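Local coordinates for phosphoenolpyruvate-protein phosphotransferase (Acinetobacter sp., PDB 3CI6) that probably transfers the phosphoryl group of phosphoenolpyruvate to a protein histidine, and is represented here by its GAF domain alone, at residues Asp43-Tyr48 against Leu132-Lys137; Met32-Ala37 against Ala61-Asn66. All coordinates share one frame; numbering follows the deposited sequence. Where two conformers were deposited one is given.

Contact 1 (Asp43-Tyr48 against Leu132-Lys137); sequences DVCSIY and LVVQNK
Leu132 enters the pairing with CG anti to its backbone N (chi1 175°), which brings CD1 to 3.8 Å from Cys45 SG, and the tip of Ile47, CD1, lies 3.9 Å from Leu132 CB. Both partners share its face of the sheet, where Leu150 and Cys154 of helix 144-167 and Met32 of helix 25-40 cover it. Val133 exchanges two backbone bonds with Ser46: Val133 N reaches Ser46 O at 2.8 Å, almost straight (176°), and Ser46 N returns to Val133 O, both donors nearly along the C=O axis. Its side chain lies on the other face, where CG2 touches Tyr48 CE1 at 3.9 Å, the two side chains crossing obliquely. Val134 forms a non-hydrogen-bonded pair with Cys45, and its CA-H leans on Val44 O. Gln135 makes the same pair of reciprocal backbone hydrogen bonds with Val44, though less evenly, since Val44 N to Gln135 O is bent to 141°. The side chains of this pair run side by side in the same direction, and Gln135 OE1 accepts from a water 2.8 Å away that also meets Ser46 OG, itself bonded to Ser62 OG, and weakly Tyr48 OH. Past the regular pairing, the side chain of Asn136 takes over: OD1 receives Asp43 N at 3.0 Å, the donor standing above the amide plane, while ND2 is bound to Ser116 OG. Lys137 N then donates to Asp43 OD2 at 2.8 Å, on the anti lone pair, so Asp43 closes the strand end with both backbone N and carboxylate. Such alternate hydrogen-bonded and non-hydrogen-bonded pairs are those of two neighbouring antiparallel strands in the middle of the six-stranded GAF-domain sheet.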
# COMPACT_ATOMS: atom_id res chain seq x y z
N ASP B 43 8.72 -2.46 -20.99
CA ASP B 43 8.35 -1.55 -22.07
C ASP B 43 7.19 -0.65 -21.71
O ASP B 43 7.20 0.53 -22.05
CB ASP B 43 7.98 -2.34 -23.33
CG ASP B 43 9.14 -3.07 -23.93
OD1 ASP B 43 10.27 -2.52 -23.90
OD2 ASP B 43 8.93 -4.21 -24.46
N VAL B 44 6.18 -1.22 -21.05
CA VAL B 44 4.98 -0.50 -20.72
C VAL B 44 4.47 -0.80 -19.33
O VAL B 44 4.43 -1.95 -18.93
CB VAL B 44 3.83 -0.83 -21.72
CG1 VAL B 44 2.51 -0.17 -21.31
CG2 VAL B 44 4.25 -0.48 -23.15
N CYS B 45 4.10 0.24 -18.59
CA CYS B 45 3.33 0.08 -17.37
C CYS B 45 2.19 1.09 -17.39
O CYS B 45 2.44 2.27 -17.55
CB CYS B 45 4.20 0.30 -16.17
SG CYS B 45 3.26 0.13 -14.59
N SER B 46 0.98 0.60 -17.25
CA SER B 46 -0.20 1.44 -17.30
C SER B 46 -1.13 1.11 -16.17
O SER B 46 -1.15 -0.01 -15.67
CB SER B 46 -0.97 1.21 -18.59
OG SER B 46 -0.17 1.32 -19.74
N ILE B 47 -1.98 2.08 -15.82
CA ILE B 47 -3.00 1.83 -14.82
C ILE B 47 -4.35 2.27 -15.35
O ILE B 47 -4.51 3.35 -15.94
CB ILE B 47 -2.67 2.50 -13.48
CG1 ILE B 47 -3.70 2.12 -12.40
CG2 ILE B 47 -2.55 4.00 -13.64
CD1 ILE B 47 -3.80 0.70 -12.17
N TYR B 48 -5.30 1.35 -15.23
CA TYR B 48 -6.68 1.57 -15.63
C TYR B 48 -7.50 1.63 -14.37
O TYR B 48 -7.48 0.69 -13.54
CB TYR B 48 -7.16 0.39 -16.54
CG TYR B 48 -6.45 0.27 -17.83
CD1 TYR B 48 -5.27 -0.43 -17.89
CD2 TYR B 48 -6.93 0.84 -19.02
CE1 TYR B 48 -4.55 -0.56 -19.06
CE2 TYR B 48 -6.20 0.71 -20.18
CZ TYR B 48 -5.02 0.01 -20.18
OH TYR B 48 -4.22 -0.14 -21.33
N LEU B 132 -3.61 -2.72 -12.78
CA LEU B 132 -2.29 -2.32 -13.23
C LEU B 132 -1.80 -3.32 -14.26
O LEU B 132 -1.94 -4.54 -14.07
CB LEU B 132 -1.34 -2.29 -12.05
CG LEU B 132 0.03 -2.00 -12.59
CD1 LEU B 132 0.33 -0.62 -12.37
CD2 LEU B 132 1.09 -3.01 -12.22
N VAL B 133 -1.28 -2.81 -15.38
CA VAL B 133 -0.82 -3.66 -16.47
C VAL B 133 0.64 -3.38 -16.78
O VAL B 133 1.02 -2.24 -16.98
CB VAL B 133 -1.67 -3.41 -17.70
CG1 VAL B 133 -1.11 -4.15 -18.88
CG2 VAL B 133 -3.16 -3.79 -17.43
N VAL B 134 1.45 -4.43 -16.83
CA VAL B 134 2.83 -4.39 -17.30
C VAL B 134 2.87 -5.20 -18.59
O VAL B 134 2.37 -6.34 -18.65
CB VAL B 134 3.78 -4.92 -16.22
CG1 VAL B 134 5.10 -5.32 -16.80
CG2 VAL B 134 3.95 -3.90 -15.08
N GLN B 135 3.40 -4.62 -19.65
CA GLN B 135 3.49 -5.30 -20.94
C GLN B 135 4.89 -5.17 -21.52
O GLN B 135 5.57 -4.17 -21.29
CB GLN B 135 2.51 -4.73 -21.95
CG GLN B 135 1.07 -5.06 -21.61
CD GLN B 135 0.12 -4.35 -22.54
OE1 GLN B 135 0.02 -3.11 -22.54
NE2 GLN B 135 -0.55 -5.13 -23.40
N ASN B 136 5.30 -6.17 -22.28
CA ASN B 136 6.55 -6.13 -22.99
C ASN B 136 6.35 -6.70 -24.38
O ASN B 136 5.46 -7.53 -24.62
CB ASN B 136 7.60 -6.92 -22.24
CG ASN B 136 7.90 -6.31 -20.95
OD1 ASN B 136 8.75 -5.41 -20.88
ND2 ASN B 136 7.18 -6.72 -19.90
N LYS B 137 7.18 -6.23 -25.30
CA LYS B 137 7.07 -6.67 -26.69
C LYS B 137 7.26 -8.18 -26.84
O LYS B 137 6.43 -8.87 -27.46
CB LYS B 137 8.05 -5.87 -27.53
CG LYS B 137 7.61 -4.44 -27.72
CD LYS B 137 8.76 -3.60 -28.24
CE LYS B 137 8.38 -2.15 -28.33
NZ LYS B 137 9.43 -1.41 -29.08
O HOH W 1 -0.95 -1.02 -20.92

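Contact 2 (Met32-Ala37 against Ala61-Asn66)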
# COMPACT_ATOMS: atom_id res chain seq x y z
N MSE B 32 3.71 6.16 -9.94
CA MSE B 32 3.75 4.70 -9.89
C MSE B 32 4.09 4.07 -11.24
O MSE B 32 4.95 3.19 -11.30
CB MSE B 32 2.45 4.10 -9.38
CG MSE B 32 2.58 2.62 -9.12
SE MSE B 32 0.96 1.97 -8.40
CE MSE B 32 -0.21 2.47 -9.92
N VAL B 33 3.43 4.48 -12.31
CA VAL B 33 3.71 3.79 -13.61
C VAL B 33 5.14 4.02 -14.07
O VAL B 33 5.79 3.12 -14.62
CB VAL B 33 2.68 4.11 -14.73
CG1 VAL B 33 1.30 3.65 -14.29
CG2 VAL B 33 2.74 5.55 -15.15
N ASN B 34 5.67 5.21 -13.88
CA ASN B 34 7.02 5.52 -14.35
C ASN B 34 8.05 4.82 -13.48
O ASN B 34 9.03 4.27 -13.99
CB ASN B 34 7.21 7.02 -14.38
CG ASN B 34 6.57 7.62 -15.61
OD1 ASN B 34 7.14 7.51 -16.72
ND2 ASN B 34 5.37 8.16 -15.47
N GLN B 35 7.84 4.84 -12.17
CA GLN B 35 8.77 4.16 -11.28
C GLN B 35 8.76 2.65 -11.38
O GLN B 35 9.83 2.04 -11.34
CB GLN B 35 8.63 4.61 -9.83
CG GLN B 35 8.87 6.08 -9.61
CD GLN B 35 10.28 6.52 -9.80
OE1 GLN B 35 11.13 5.77 -10.30
NE2 GLN B 35 10.57 7.73 -9.37
N VAL B 36 7.59 2.07 -11.60
CA VAL B 36 7.49 0.62 -11.86
C VAL B 36 8.25 0.30 -13.15
O VAL B 36 9.06 -0.63 -13.21
CB VAL B 36 6.05 0.13 -11.94
CG1 VAL B 36 5.99 -1.29 -12.56
CG2 VAL B 36 5.42 0.13 -10.51
N ALA B 37 8.05 1.07 -14.21
CA ALA B 37 8.71 0.78 -15.48
C ALA B 37 10.23 0.82 -15.34
O ALA B 37 10.95 -0.02 -15.92
CB ALA B 37 8.27 1.75 -16.55
N ALA B 61 -2.98 6.53 -16.47
CA ALA B 61 -1.56 6.86 -16.53
C ALA B 61 -0.82 5.76 -17.26
O ALA B 61 -1.25 4.60 -17.21
CB ALA B 61 -1.01 7.04 -15.13
N SER B 62 0.26 6.11 -17.91
CA SER B 62 1.08 5.11 -18.60
C SER B 62 2.49 5.59 -18.84
O SER B 62 2.72 6.75 -19.20
CB SER B 62 0.49 4.74 -19.95
OG SER B 62 1.22 3.67 -20.55
N LYS B 63 3.43 4.67 -18.64
CA LYS B 63 4.77 4.80 -19.22
C LYS B 63 4.82 3.85 -20.40
O LYS B 63 4.64 2.65 -20.19
CB LYS B 63 5.88 4.51 -18.19
CG LYS B 63 7.32 4.61 -18.74
CD LYS B 63 7.67 3.46 -19.70
CE LYS B 63 9.18 3.19 -19.80
NZ LYS B 63 9.49 2.10 -20.81
N GLY B 64 5.00 4.36 -21.61
CA GLY B 64 5.19 3.53 -22.78
C GLY B 64 4.08 3.57 -23.80
O GLY B 64 4.37 3.44 -24.99
N LEU B 65 2.83 3.76 -23.35
CA LEU B 65 1.74 4.03 -24.30
C LEU B 65 1.84 5.46 -24.77
O LEU B 65 2.53 6.29 -24.16
CB LEU B 65 0.37 3.74 -23.72
CG LEU B 65 0.15 2.26 -23.35
CD1 LEU B 65 -1.33 2.11 -22.89
CD2 LEU B 65 0.52 1.29 -24.47
N ASN B 66 1.17 5.80 -25.86
CA ASN B 66 1.16 7.19 -26.28
C ASN B 66 0.44 8.02 -25.21
O ASN B 66 -0.66 7.70 -24.87
CB ASN B 66 0.42 7.31 -27.62
CG ASN B 66 0.67 8.62 -28.30
OD1 ASN B 66 0.54 9.66 -27.67
ND2 ASN B 66 1.01 8.59 -29.59
O HOH W 2 4.21 9.08 -17.83
O HOH W 3 11.71 0.93 -18.96
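Helix-on-sheet packing of the GAF fold brings helix 25-40 against the end of strand 56-63, the two short axes 7.0 Å apart and running the same way within 24°. Val33 makes the central apolar contact: its CG2, in the crowded position between backbone N and carbonyl carbon, presses on the strand backbone at Ser62 C, 3.7 Å away, and meets Ala61 CB at 4.0 Å. One turn on, Ala37 CB rests against the aliphatic part of Lys63, 3.6 Å from its CD. That chain leaves the backbone with CG anti to N, then bends at chi2 (-71°), so that CG, CD and CE all pass along the alanine methyl. Asn34 crosses it obliquely, OD1 lying 3.5 Å from Lys63 CG in a plain packing contact. The polar links are indirect. Asn34 ND2, bonded to Asp30 O, also donates to a water 2.8 Å away that in turn donates to Ser62 O; a second water joins Lys63 NZ to Ala37 O. The ammonium itself is held by the carbonyls of Val42 and Asp43. Where the strand ends, Ser62 OG accepts from Leu65 N at 3.2 Å, an ST motif spanning Gly64. Around this seam, Val33 also packs on Ile47 of strand 44-51, while Met32 and Val36 carry the helix onto helix 144-167.

Strand 44-51 is the common neighbour of the two contacts: it pairs with strand 127-136 in contact 1 and, along its other edge, with strand 56-63 of contact 2, where Cys45 O and Lys63 N lie 2.8 Å apart. Contact 1 is buried in mid-sheet and rests mainly on direct backbone hydrogen bonds, with polar side chains taking over where the strands end. Contact 2 is only partly buried and joins helix to strand through methyl packing, a lysine chain and bridging waters. Val33 belongs to both settings, since it also packs against Cys45. On the face away from the helix, the serine pair is the joint between them.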